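Local structure of possible acyl-[acyl-carrier protein] desaturase DESA2 (acyl-[acp] desaturase) (stearoyl-acp desaturase) (Mycobacterium tuberculosis, 1ZA0) at residues Glu15-Val18 with Glu19-Thr23; Arg115-Leu118 with Val119-Glu123; Leu181-Arg184 with Ile185-Glu189; Lys235-Asn238 with Val239-Gly243; Ser255-Ile258 with Thr259-Leu263. The protein probably introduces double bonds into acyl chains carried by acyl carrier protein, as a di-iron enzyme of the type 2 fatty acid desaturase family. All coordinates share one frame; numbering follows the deposited sequence.

Interaction 1 (Glu15-Val18 with Glu19-Thr23)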
loop_
_atom_site.group_PDB
_atom_site.type_symbol
_atom_site.label_atom_id
_atom_site.label_comp_id
_atom_site.label_asym_id
_atom_site.label_seq_id
_atom_site.Cartn_x
_atom_site.Cartn_y
_atom_site.Cartn_z
ATOM N N GLU A 15 -19.462 -14.168 4.936
ATOM C CA GLU A 15 -19.952 -13.201 5.895
ATOM C C GLU A 15 -19.508 -13.444 7.315
ATOM O O GLU A 15 -19.173 -12.491 7.995
ATOM C CB GLU A 15 -21.502 -13.014 5.800
ATOM C CG GLU A 15 -21.994 -11.719 6.445
ATOM C CD GLU A 15 -21.849 -10.387 5.628
ATOM O OE1 GLU A 15 -21.203 -10.314 4.525
ATOM O OE2 GLU A 15 -22.394 -9.371 6.138
ATOM N N PRO A 16 -19.468 -14.691 7.776
ATOM C CA PRO A 16 -18.995 -14.959 9.128
ATOM C C PRO A 16 -17.482 -14.600 9.272
ATOM O O PRO A 16 -17.064 -14.192 10.355
ATOM C CB PRO A 16 -19.187 -16.487 9.276
ATOM C CG PRO A 16 -20.097 -16.866 8.170
ATOM C CD PRO A 16 -19.762 -15.941 7.056
ATOM N N VAL A 17 -16.737 -14.753 8.186
ATOM C CA VAL A 17 -15.299 -14.444 8.183
ATOM C C VAL A 17 -15.051 -12.902 8.164
ATOM O O VAL A 17 -14.214 -12.371 8.913
ATOM C CB VAL A 17 -14.583 -15.122 7.021
ATOM C CG1 VAL A 17 -13.014 -14.828 7.074
ATOM C CG2 VAL A 17 -14.788 -16.628 7.067
ATOM N N VAL A 18 -15.860 -12.192 7.383
ATOM C CA VAL A 18 -15.818 -10.732 7.340
ATOM C C VAL A 18 -16.141 -10.212 8.693
ATOM O O VAL A 18 -15.442 -9.327 9.227
ATOM C CB VAL A 18 -16.754 -10.219 6.202
ATOM C CG1 VAL A 18 -16.854 -8.726 6.148
ATOM C CG2 VAL A 18 -16.250 -10.701 4.888
ATOM N N GLU A 19 -17.172 -10.809 9.344
ATOM C CA GLU A 19 -17.580 -10.328 10.659
ATOM C C GLU A 19 -16.510 -10.513 11.680
ATOM O O GLU A 19 -16.263 -9.644 12.526
ATOM C CB GLU A 19 -18.894 -11.078 11.107
ATOM C CG GLU A 19 -19.333 -10.776 12.539
ATOM C CD GLU A 19 -20.695 -11.398 12.953
ATOM O OE1 GLU A 19 -21.252 -12.261 12.236
ATOM O OE2 GLU A 19 -21.164 -11.057 14.033
ATOM N N ALA A 20 -15.936 -11.730 11.722
ATOM C CA ALA A 20 -14.878 -12.033 12.705
ATOM C C ALA A 20 -13.647 -11.073 12.518
ATOM O O ALA A 20 -13.059 -10.575 13.438
ATOM C CB ALA A 20 -14.427 -13.513 12.528
ATOM N N ASN A 21 -13.320 -10.828 11.300
ATOM C CA ASN A 21 -12.177 -9.971 10.995
ATOM C C ASN A 21 -12.488 -8.482 11.281
ATOM O O ASN A 21 -11.646 -7.783 11.765
ATOM C CB ASN A 21 -11.789 -10.161 9.568
ATOM C CG ASN A 21 -10.898 -11.407 9.387
ATOM O OD1 ASN A 21 -9.672 -11.292 9.415
ATOM N ND2 ASN A 21 -11.521 -12.602 9.246
ATOM N N MET A 22 -13.697 -8.038 10.993
ATOM C CA MET A 22 -14.099 -6.651 11.337
ATOM C C MET A 22 -14.041 -6.489 12.803
ATOM O O MET A 22 -13.517 -5.541 13.342
ATOM C CB MET A 22 -15.537 -6.401 10.921
ATOM C CG MET A 22 -15.782 -5.492 9.821
ATOM S SD MET A 22 -14.707 -3.997 9.610
ATOM C CE MET A 22 -15.466 -2.667 10.542
ATOM N N THR A 23 -14.571 -7.492 13.513
ATOM C CA THR A 23 -14.538 -7.489 14.948
ATOM C C THR A 23 -13.126 -7.451 15.502
ATOM O O THR A 23 -12.800 -6.698 16.400
ATOM C CB THR A 23 -15.376 -8.774 15.486
ATOM O OG1 THR A 23 -16.723 -8.663 15.019
ATOM C CG2 THR A 23 -15.538 -8.706 16.926
#
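Val17 and Asn21, one turn apart on helix 9-27, are joined by two hydrogen bonds that end on a single carbonyl. Val17 O accepts the helical bond from Asn21 N at 3.0 Å and a shorter one from Asn21 ND2 at 2.7 Å, the two donors arriving from opposite faces of its plane. The amide N-H sits above that plane, yet the bond is straight (165° at the hydrogen) and Val17 O lies close to the plane of the Asn21 amide. A chi1 of -82° places CG beside Asn21's own backbone N, which folds the amide back to the preceding turn. Asparagine suits this buried place because OD1 can meanwhile accept from Arg24 and from Asn198. Thr23 repeats the scheme with a hydroxyl, its OG1 lying 2.7 Å from Glu19 O.

Among the backbone bonds, Met22 N reaches Val18 O at 2.8 Å. Pro16 has no N-H to give, and the helix is kinked here, but its O still accepts from Ala20 N at 3.0 Å.

In van der Waals contact, Val17 CG1 runs alongside the amide, 3.4 Å from Asn21 ND2. Apolar packing takes Val17 and Val18 onto Leu199, and Val18 and Met22 onto Trp95. This is an amphipathic N-terminal helix laid against helices 95-121 and 176-206 of the desaturase helical bundle.

Interaction 2 (Arg115-Leu118 with Val119-Glu123)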
loop_
_atom_site.group_PDB
_atom_site.type_symbol
_atom_site.label_atom_id
_atom_site.label_comp_id
_atom_site.label_asym_id
_atom_site.label_seq_id
_atom_site.Cartn_x
_atom_site.Cartn_y
_atom_site.Cartn_z
ATOM N N ARG A 115 0.357 13.667 1.519
ATOM C CA ARG A 115 0.251 14.932 0.794
ATOM C C ARG A 115 0.556 16.130 1.673
ATOM O O ARG A 115 1.352 16.978 1.276
ATOM C CB ARG A 115 -1.124 15.098 0.180
ATOM C CG ARG A 115 -1.305 16.307 -0.714
ATOM C CD ARG A 115 -2.672 16.345 -1.438
ATOM N NE ARG A 115 -2.745 15.347 -2.479
ATOM C CZ ARG A 115 -2.109 15.422 -3.629
ATOM N NH1 ARG A 115 -1.433 16.506 -3.966
ATOM N NH2 ARG A 115 -2.210 14.427 -4.487
ATOM N N GLU A 116 -0.077 16.180 2.838
ATOM C CA GLU A 116 0.100 17.270 3.787
ATOM C C GLU A 116 1.535 17.386 4.306
ATOM O O GLU A 116 2.098 18.503 4.373
ATOM C CB GLU A 116 -0.910 17.218 4.918
ATOM C CG GLU A 116 -2.297 17.547 4.385
ATOM C CD GLU A 116 -3.422 17.534 5.424
ATOM O OE1 GLU A 116 -3.144 17.329 6.617
ATOM O OE2 GLU A 116 -4.589 17.689 4.978
ATOM N N TYR A 117 2.154 16.262 4.615
ATOM C CA TYR A 117 3.540 16.293 5.015
ATOM C C TYR A 117 4.328 16.935 3.876
ATOM O O TYR A 117 5.158 17.831 4.080
ATOM C CB TYR A 117 4.081 14.891 5.298
ATOM C CG TYR A 117 5.542 14.894 5.672
ATOM C CD1 TYR A 117 5.948 14.838 6.985
ATOM C CD2 TYR A 117 6.508 14.888 4.684
ATOM C CE1 TYR A 117 7.342 14.852 7.328
ATOM C CE2 TYR A 117 7.842 14.917 4.970
ATOM C CZ TYR A 117 8.264 14.928 6.298
ATOM O OH TYR A 117 9.643 14.895 6.547
ATOM N N LEU A 118 4.145 16.441 2.664
ATOM C CA LEU A 118 4.986 16.835 1.560
ATOM C C LEU A 118 4.892 18.332 1.149
ATOM O O LEU A 118 5.922 18.949 0.751
ATOM C CB LEU A 118 4.680 15.980 0.361
ATOM C CG LEU A 118 5.197 14.529 0.412
ATOM C CD1 LEU A 118 4.772 13.727 -0.817
ATOM C CD2 LEU A 118 6.706 14.524 0.606
ATOM N N VAL A 119 3.670 18.860 1.192
ATOM C CA VAL A 119 3.427 20.215 0.806
ATOM C C VAL A 119 3.871 21.171 1.933
ATOM O O VAL A 119 4.377 22.226 1.644
ATOM C CB VAL A 119 1.967 20.479 0.348
ATOM C CG1 VAL A 119 1.027 20.457 1.493
ATOM C CG2 VAL A 119 1.897 21.872 -0.390
ATOM N N VAL A 120 3.703 20.802 3.204
ATOM C CA VAL A 120 4.102 21.663 4.295
ATOM C C VAL A 120 5.620 21.753 4.376
ATOM O O VAL A 120 6.155 22.809 4.745
ATOM C CB VAL A 120 3.512 21.152 5.618
ATOM C CG1 VAL A 120 4.233 21.616 6.779
ATOM C CG2 VAL A 120 2.037 21.418 5.681
ATOM N N THR A 121 6.303 20.627 4.141
ATOM C CA THR A 121 7.736 20.574 4.289
ATOM C C THR A 121 8.472 21.005 3.055
ATOM O O THR A 121 9.679 21.122 3.155
ATOM C CB THR A 121 8.266 19.130 4.614
ATOM O OG1 THR A 121 7.862 18.222 3.604
ATOM C CG2 THR A 121 7.677 18.617 5.926
ATOM N N ARG A 122 7.779 21.142 1.916
ATOM C CA ARG A 122 8.350 21.464 0.600
ATOM C C ARG A 122 9.405 20.459 0.100
ATOM O O ARG A 122 10.365 20.833 -0.600
ATOM C CB ARG A 122 9.044 22.866 0.651
ATOM C CG ARG A 122 8.243 24.043 1.310
ATOM C CD ARG A 122 7.364 24.651 0.374
ATOM N NE ARG A 122 6.654 25.939 0.706
ATOM C CZ ARG A 122 6.879 27.105 0.090
ATOM N NH1 ARG A 122 7.883 27.269 -0.757
ATOM N NH2 ARG A 122 6.066 28.122 0.306
ATOM N N GLU A 123 9.225 19.193 0.421
ATOM C CA GLU A 123 10.208 18.212 0.119
ATOM C C GLU A 123 10.128 17.796 -1.329
ATOM O O GLU A 123 11.052 17.183 -1.806
ATOM C CB GLU A 123 10.105 17.022 1.084
ATOM C CG GLU A 123 10.691 17.316 2.472
ATOM C CD GLU A 123 12.241 17.480 2.403
ATOM O OE1 GLU A 123 12.883 17.048 1.392
ATOM O OE2 GLU A 123 12.789 18.130 3.295
#
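Arg115 O and Glu116 O accept from Val119 N and Val120 N, each at 3.0 Å, as helix 95-121 reaches its end, where Arg122 turns to a positive phi of 59° and Glu123 N makes a weak bond to Leu118 O. The side chains of Tyr117 and Thr121 carry the contact. Thr121 OG1 donates to Tyr117 O at 2.8 Å from above the carbonyl plane, while Thr121 N reaches the same oxygen from the other face at 3.0 Å. Holding OG1 between the backbone N and the carbonyl carbon (chi1 57°) leaves the methyl to sit over the tyrosine ring, with CG2 3.8 Å from the ring centroid and 13° off its normal, a CH-pi contact. Leu118 CD2 approaches Glu123 CB at 4.2 Å. The polar ends of the buried residues find partners in other parts of the chain: Tyr117 OH binds Glu175, Arg122 the carbonyls of Arg52 and Glu44, and Glu123 the N of Leu61. Threonine thus suits a last turn, since one branch doubles a backbone bond and the other gives the aromatic ring an apolar lid. The doubled bond on Tyr117 O and the CH-pi contact are consistent with Thr121 securing this turn, while Arg122 and Glu123 bond to the loop around it.

Interaction 3 (Leu181-Arg184 with Ile185-Glu189). With MN (manganese (II) ion), chain B; EDO (1,2-ethanediol), chain C.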
loop_
_atom_site.group_PDB
_atom_site.type_symbol
_atom_site.label_atom_id
_atom_site.label_comp_id
_atom_site.label_asym_id
_atom_site.label_seq_id
_atom_site.Cartn_x
_atom_site.Cartn_y
_atom_site.Cartn_z
ATOM N N LEU A 181 5.240 8.537 10.444
ATOM C CA LEU A 181 4.118 8.517 9.501
ATOM C C LEU A 181 4.119 7.244 8.665
ATOM O O LEU A 181 3.096 6.528 8.566
ATOM C CB LEU A 181 4.217 9.747 8.596
ATOM C CG LEU A 181 3.014 10.043 7.667
ATOM C CD1 LEU A 181 3.206 11.463 7.136
ATOM C CD2 LEU A 181 2.970 9.135 6.520
ATOM N N ILE A 182 5.264 6.945 8.035
ATOM C CA ILE A 182 5.367 5.776 7.221
ATOM C C ILE A 182 5.213 4.478 8.050
ATOM O O ILE A 182 4.624 3.513 7.578
ATOM C CB ILE A 182 6.651 5.718 6.371
ATOM C CG1 ILE A 182 6.781 6.964 5.457
ATOM C CG2 ILE A 182 6.636 4.477 5.510
ATOM C CD1 ILE A 182 5.614 7.133 4.386
ATOM N N ASP A 183 5.762 4.464 9.246
ATOM C CA ASP A 183 5.558 3.321 10.130
ATOM C C ASP A 183 4.050 3.120 10.465
ATOM O O ASP A 183 3.603 1.979 10.524
ATOM C CB ASP A 183 6.348 3.576 11.396
ATOM C CG ASP A 183 6.096 2.575 12.456
ATOM O OD1 ASP A 183 6.688 1.469 12.367
ATOM O OD2 ASP A 183 5.367 2.843 13.409
ATOM N N ARG A 184 3.291 4.196 10.716
ATOM C CA ARG A 184 1.825 4.061 10.927
ATOM C C ARG A 184 1.162 3.421 9.715
ATOM O O ARG A 184 0.334 2.508 9.865
ATOM C CB ARG A 184 1.121 5.388 11.285
ATOM C CG ARG A 184 1.305 5.898 12.703
ATOM C CD ARG A 184 0.634 5.082 13.865
ATOM N NE ARG A 184 0.649 5.881 15.102
ATOM C CZ ARG A 184 -0.190 5.784 16.145
ATOM N NH1 ARG A 184 -0.027 6.611 17.176
ATOM N NH2 ARG A 184 -1.167 4.884 16.182
ATOM N N ILE A 185 1.489 3.918 8.527
ATOM C CA ILE A 185 0.965 3.388 7.269
ATOM C C ILE A 185 1.307 1.899 7.094
ATOM O O ILE A 185 0.403 1.054 6.747
ATOM C CB ILE A 185 1.483 4.185 6.071
ATOM C CG1 ILE A 185 0.935 5.619 6.094
ATOM C CG2 ILE A 185 1.098 3.507 4.747
ATOM C CD1 ILE A 185 1.432 6.473 4.877
ATOM N N ALA A 186 2.580 1.559 7.372
ATOM C CA ALA A 186 3.036 0.165 7.250
ATOM C C ALA A 186 2.199 -0.767 8.137
ATOM O O ALA A 186 1.846 -1.866 7.678
ATOM C CB ALA A 186 4.455 0.028 7.607
ATOM N N ARG A 187 1.944 -0.352 9.367
ATOM C CA ARG A 187 1.131 -1.115 10.318
ATOM C C ARG A 187 -0.326 -1.305 9.874
ATOM O O ARG A 187 -0.935 -2.382 10.099
ATOM C CB ARG A 187 1.177 -0.490 11.686
ATOM C CG ARG A 187 2.521 -0.571 12.330
ATOM C CD ARG A 187 2.624 0.133 13.681
ATOM N NE ARG A 187 4.042 0.356 14.020
ATOM C CZ ARG A 187 4.871 -0.593 14.455
ATOM N NH1 ARG A 187 4.418 -1.844 14.719
ATOM N NH2 ARG A 187 6.144 -0.286 14.688
ATOM N N ASP A 188 -0.883 -0.296 9.225
ATOM C CA ASP A 188 -2.195 -0.413 8.611
ATOM C C ASP A 188 -2.134 -1.392 7.466
ATOM O O ASP A 188 -3.024 -2.223 7.356
ATOM C CB ASP A 188 -2.742 0.932 8.111
ATOM C CG ASP A 188 -3.194 1.842 9.213
ATOM O OD1 ASP A 188 -3.500 1.423 10.374
ATOM O OD2 ASP A 188 -3.307 3.072 8.992
ATOM N N GLU A 189 -1.090 -1.355 6.636
ATOM C CA GLU A 189 -1.006 -2.236 5.521
ATOM C C GLU A 189 -0.900 -3.734 5.952
ATOM O O GLU A 189 -1.459 -4.601 5.266
ATOM C CB GLU A 189 0.184 -1.917 4.599
ATOM C CG GLU A 189 0.257 -0.480 4.100
ATOM C CD GLU A 189 -0.802 -0.122 3.073
ATOM O OE1 GLU A 189 -0.398 0.266 1.919
ATOM O OE2 GLU A 189 -2.010 -0.146 3.421
HETATM MN MN MN B . -3.660 -0.767 2.340
HETATM C C1 EDO C . -5.982 4.757 10.891
HETATM O O1 EDO C . -6.183 5.497 12.060
HETATM C C2 EDO C . -5.971 3.276 11.207
HETATM O O2 EDO C . -4.962 2.919 12.131
HETATM O O HOH W 1 -1.440 2.119 12.256
HETATM O O HOH W 2 -2.845 -0.430 0.359
#
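Asp183 and Arg187 form a salt bridge that is in plane for the guanidinium but out of plane for the carboxylate, the two planes standing 66° apart. Arg187 NE donates to Asp183 OD2 at 2.9 Å in a straight bond of 166°; the oxygen lies in the guanidinium plane, whereas the N-H meets the carboxylate from above. The extended Arg187 chain from CG to NE lets an arginine reach back one turn on this outer side of helix 176-206.

The inner side is apolar. Leu181 and Ile185 point the same way, and Leu181 CD2 presses on Ile185 CD1 at 3.5 Å, tighter than usual contact, while Ile182 CD1 stands 4.3 Å from Ile185 CD1. Leucine and isoleucine suit this buried side, where they pack on residues of helices 95-121 and 148-172.

Between Arg184 and Asp188, a water donates both to Arg184 O at 3.0 Å and to Asp188 OD1 at 2.9 Å. A molecule of 1,2-ethanediol, probably from the crystallisation liquor, binds the same OD1 through O2 at 2.7 Å. Asp188 OD2 binds His110, a probable iron ligand, and also Trp32, consistent with a second-shell role. One residue on, Glu189 OE2 binds the manganese ion at 2.1 Å, together with Glu107, Glu159, His192 and a water that also donates to Glu189 OE1; the same OE1 pairs with Lys76.

Helix 176-206 lies between its bundle partners here: Leu181 packs on Ala113 and Ile182 on Leu114 of helix 95-121, while Ile185 and the small Ala186 touch Cys166 of helix 148-172.

Interaction 4 (Lys235-Asn238 with Val239-Gly243)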
loop_
_atom_site.group_PDB
_atom_site.type_symbol
_atom_site.label_atom_id
_atom_site.label_comp_id
_atom_site.label_asym_id
_atom_site.label_seq_id
_atom_site.Cartn_x
_atom_site.Cartn_y
_atom_site.Cartn_z
ATOM N N LYS A 235 11.997 7.077 -10.987
ATOM C CA LYS A 235 11.663 6.922 -9.563
ATOM C C LYS A 235 11.596 5.452 -9.158
ATOM O O LYS A 235 12.186 5.074 -8.133
ATOM C CB LYS A 235 10.344 7.643 -9.197
ATOM C CG LYS A 235 10.293 9.086 -9.686
ATOM C CD LYS A 235 9.129 9.870 -9.108
ATOM C CE LYS A 235 9.139 11.279 -9.662
ATOM N NZ LYS A 235 9.383 12.247 -8.611
ATOM N N LEU A 236 10.932 4.633 -9.965
ATOM C CA LEU A 236 10.875 3.169 -9.689
ATOM C C LEU A 236 12.253 2.580 -9.618
ATOM O O LEU A 236 12.524 1.800 -8.735
ATOM C CB LEU A 236 10.045 2.360 -10.709
ATOM C CG LEU A 236 8.534 2.570 -10.786
ATOM C CD1 LEU A 236 7.844 1.520 -11.719
ATOM C CD2 LEU A 236 7.878 2.507 -9.497
ATOM N N GLN A 237 13.151 2.963 -10.539
ATOM C CA GLN A 237 14.522 2.407 -10.557
ATOM C C GLN A 237 15.290 2.858 -9.304
ATOM O O GLN A 237 16.024 2.089 -8.652
ATOM C CB GLN A 237 15.260 2.864 -11.842
ATOM C CG GLN A 237 16.540 2.056 -12.179
ATOM C CD GLN A 237 16.281 0.564 -12.286
ATOM O OE1 GLN A 237 15.385 0.147 -13.031
ATOM N NE2 GLN A 237 17.031 -0.245 -11.527
ATOM N N ASN A 238 15.074 4.109 -8.924
ATOM C CA ASN A 238 15.739 4.635 -7.750
ATOM C C ASN A 238 15.291 3.856 -6.469
ATOM O O ASN A 238 16.093 3.425 -5.684
ATOM C CB ASN A 238 15.426 6.131 -7.625
ATOM C CG ASN A 238 16.522 6.921 -6.934
ATOM O OD1 ASN A 238 17.708 6.578 -7.006
ATOM N ND2 ASN A 238 16.127 7.993 -6.256
ATOM N N VAL A 239 13.986 3.620 -6.309
ATOM C CA VAL A 239 13.499 2.916 -5.104
ATOM C C VAL A 239 13.916 1.450 -5.168
ATOM O O VAL A 239 14.178 0.866 -4.168
ATOM C CB VAL A 239 11.968 3.105 -4.812
ATOM C CG1 VAL A 239 11.532 4.567 -4.903
ATOM C CG2 VAL A 239 11.118 2.238 -5.645
ATOM N N ALA A 240 14.010 0.875 -6.357
ATOM C CA ALA A 240 14.589 -0.476 -6.510
ATOM C C ALA A 240 16.061 -0.547 -6.119
ATOM O O ALA A 240 16.441 -1.443 -5.364
ATOM C CB ALA A 240 14.332 -1.051 -7.936
ATOM N N ASP A 241 16.867 0.441 -6.532
ATOM C CA ASP A 241 18.316 0.505 -6.199
ATOM C C ASP A 241 18.588 0.636 -4.702
ATOM O O ASP A 241 19.562 0.089 -4.168
ATOM C CB ASP A 241 18.976 1.696 -6.913
ATOM C CG ASP A 241 19.083 1.500 -8.436
ATOM O OD1 ASP A 241 18.862 0.370 -8.938
ATOM O OD2 ASP A 241 19.328 2.476 -9.189
ATOM N N ALA A 242 17.703 1.340 -4.013
ATOM C CA ALA A 242 17.783 1.469 -2.557
ATOM C C ALA A 242 17.322 0.229 -1.808
ATOM O O ALA A 242 17.421 0.176 -0.605
ATOM C CB ALA A 242 16.963 2.698 -2.093
ATOM N N GLY A 243 16.752 -0.746 -2.503
ATOM C CA GLY A 243 16.249 -1.939 -1.844
ATOM C C GLY A 243 14.884 -1.705 -1.159
ATOM O O GLY A 243 14.460 -2.532 -0.359
#
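The amide of Gln237 and the carboxylate of Asp241 stand with their planes 53° apart and join through one N-H of the amide: Gln237 NE2 donates to Asp241 OD1 at 3.2 Å. The oxygen lies near the amide plane, while the donor reaches the syn side of the carboxylate but well out of its plane. On that same face of the carboxylate, Gln237 O sits directly over Asp241 CG at 3.1 Å. This is an i to i+4 side-chain pair on the last turn of helix 233-241, which closes in a Schellman motif at Gly243.

The Gln237 chain makes the pairing possible by bending at chi2 (55°), which turns the amide along the helix toward the next turn instead of straight out to solvent. Glutamine is long enough for that bend, and aspartate short enough to stay close to the backbone beneath it. Asp241 N in turn donates to Gln237 O at 2.8 Å, tying the same two residues a second time.

On the inner side, Val239 suits the buried position: its CG1 lies 3.3 Å from Lys235 O and its CG2 3.4 Å from Leu236 O, and it packs on Ala68 and Ile71 of helix 63-77. Asn238 ND2 binds Asp67 and Lys235 NZ pairs with Glu70, both on that helix. Glycine accommodates the positive phi of 78° at the helix end with ease, and the turn is closed by Gly243 N donating to Ala240 O at 3.0 Å.

Interaction 5 (Ser255-Ile258 with Thr259-Leu263)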
loop_
_atom_site.group_PDB
_atom_site.type_symbol
_atom_site.label_atom_id
_atom_site.label_comp_id
_atom_site.label_asym_id
_atom_site.label_seq_id
_atom_site.Cartn_x
_atom_site.Cartn_y
_atom_site.Cartn_z
ATOM N N SER A 255 6.399 -15.534 -3.137
ATOM C CA SER A 255 6.750 -16.810 -2.508
ATOM C C SER A 255 6.299 -16.918 -1.054
ATOM O O SER A 255 5.688 -17.894 -0.680
ATOM C CB SER A 255 8.268 -17.005 -2.576
ATOM O OG SER A 255 8.657 -18.252 -2.054
ATOM N N ASP A 256 6.583 -15.918 -0.239
ATOM C CA ASP A 256 6.130 -15.902 1.139
ATOM C C ASP A 256 4.598 -15.934 1.294
ATOM O O ASP A 256 4.104 -16.531 2.227
ATOM C CB ASP A 256 6.645 -14.690 1.905
ATOM C CG ASP A 256 8.173 -14.542 1.904
ATOM O OD1 ASP A 256 8.912 -15.537 1.710
ATOM O OD2 ASP A 256 8.687 -13.407 2.123
ATOM N N ARG A 257 3.866 -15.263 0.433
ATOM C CA ARG A 257 2.429 -15.207 0.574
ATOM C C ARG A 257 1.833 -16.590 0.227
ATOM O O ARG A 257 0.926 -17.074 0.893
ATOM C CB ARG A 257 1.879 -14.108 -0.323
ATOM C CG ARG A 257 0.405 -13.925 -0.316
ATOM C CD ARG A 257 -0.096 -13.513 0.995
ATOM N NE ARG A 257 -0.549 -14.662 1.771
ATOM C CZ ARG A 257 -0.886 -14.592 3.022
ATOM N NH1 ARG A 257 -0.825 -13.424 3.676
ATOM N NH2 ARG A 257 -1.337 -15.674 3.635
ATOM N N ILE A 258 2.355 -17.203 -0.801
ATOM C CA ILE A 258 1.893 -18.561 -1.217
ATOM C C ILE A 258 2.159 -19.540 -0.088
ATOM O O ILE A 258 1.280 -20.309 0.286
ATOM C CB ILE A 258 2.629 -18.966 -2.509
ATOM C CG1 ILE A 258 2.069 -18.175 -3.667
ATOM C CG2 ILE A 258 2.499 -20.507 -2.786
ATOM C CD1 ILE A 258 2.889 -18.203 -4.891
ATOM N N THR A 259 3.360 -19.444 0.481
ATOM C CA THR A 259 3.813 -20.269 1.576
ATOM C C THR A 259 2.928 -20.095 2.799
ATOM O O THR A 259 2.514 -21.091 3.411
ATOM C CB THR A 259 5.339 -19.953 1.888
ATOM O OG1 THR A 259 6.153 -20.252 0.729
ATOM C CG2 THR A 259 5.914 -20.792 3.027
ATOM N N ALA A 260 2.600 -18.840 3.135
ATOM C CA ALA A 260 1.790 -18.518 4.287
ATOM C C ALA A 260 0.345 -19.063 4.152
ATOM O O ALA A 260 -0.310 -19.247 5.161
ATOM C CB ALA A 260 1.774 -17.007 4.517
ATOM N N TRP A 261 -0.158 -19.252 2.919
ATOM C CA TRP A 261 -1.427 -19.982 2.670
ATOM C C TRP A 261 -1.293 -21.508 2.714
ATOM O O TRP A 261 -2.257 -22.218 2.460
ATOM C CB TRP A 261 -2.087 -19.573 1.306
ATOM C CG TRP A 261 -2.851 -18.234 1.394
ATOM C CD1 TRP A 261 -3.705 -17.833 2.363
ATOM C CD2 TRP A 261 -2.801 -17.191 0.439
ATOM N NE1 TRP A 261 -4.188 -16.576 2.097
ATOM C CE2 TRP A 261 -3.649 -16.165 0.893
ATOM C CE3 TRP A 261 -2.117 -17.021 -0.767
ATOM C CZ2 TRP A 261 -3.779 -14.978 0.224
ATOM C CZ3 TRP A 261 -2.284 -15.898 -1.458
ATOM C CH2 TRP A 261 -3.114 -14.857 -0.966
ATOM N N GLY A 262 -0.087 -22.019 2.918
ATOM C CA GLY A 262 0.113 -23.441 3.064
ATOM C C GLY A 262 0.248 -24.085 1.704
ATOM O O GLY A 262 0.148 -25.310 1.552
ATOM N N LEU A 263 0.496 -23.263 0.694
ATOM C CA LEU A 263 0.461 -23.758 -0.684
ATOM C C LEU A 263 1.826 -23.950 -1.324
ATOM O O LEU A 263 1.898 -24.014 -2.548
ATOM C CB LEU A 263 -0.395 -22.836 -1.559
ATOM C CG LEU A 263 -1.860 -22.738 -1.154
ATOM C CD1 LEU A 263 -2.567 -21.639 -1.924
ATOM C CD2 LEU A 263 -2.596 -24.094 -1.274
#
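Two bends along the Arg257 side chain, at chi2 (64°) and chi3 (-95°), swing its guanidinium over the indole of Trp261, four residues on. The rest follows from that fold: Arg257 CD lies 4.0 Å from the centroid of the six-membered ring of Trp261, a CH-pi contact, and Arg257 CZ lies 4.0 Å from the centroid of the five-membered ring, a cation-pi contact. The guanidinium is tilted, its plane 39° from that of the indole. Its opposite face is met by the Ala260 methyl, with CB 3.5 Å from Arg257 NH2, so the charged group is sandwiched between a broad aromatic and a small side chain that leaves room for it. Arg257 NH1 pairs with Glu193, and Trp261 NE1 gives its hydrogen to Ala197 O; both partners belong to helix 176-206.

On another side of the turn, Thr259 donates twice to Ser255 O, through OG1 at 2.8 Å and through its backbone N at 3.0 Å, from opposite faces of the carbonyl. A hydroxyl one atom beyond CB is the right length for this second bond.

Beyond Trp261 the chain leaves the helix at Gly262, whose positive phi comes easily to glycine. Gly262 N donates to Thr259 O at 2.8 Å and Leu263 N to Ile258 O at 3.1 Å, while Ile258 CG2 meets Leu263 CB at 3.9 Å. That pair of bonds with its bridging apolar contact is the classic Schellman motif, here ending helix 247-260 against the bundle.

In the fold
From the N terminus the five interactions follow in series; each is a local contact along one helix or at its C-terminal end, so none closes a long loop, and none nests in or crosses another. Interaction 1 belongs to the opening helix 9-27 and interaction 2 to the end of helix 95-121, on opposite sides of the chain's centre. Interaction 3, on helix 176-206, touches interaction 2 where Tyr117 CB meets Leu181 CD1 at 4.0 Å, and it holds the metal ligand Glu189. Interactions 4 and 5 end the successive helices 233-241 and 247-260, which pack on helix 63-77 and on helices 148-172 and 176-206 respectively, joining the C-terminal part to the bundle.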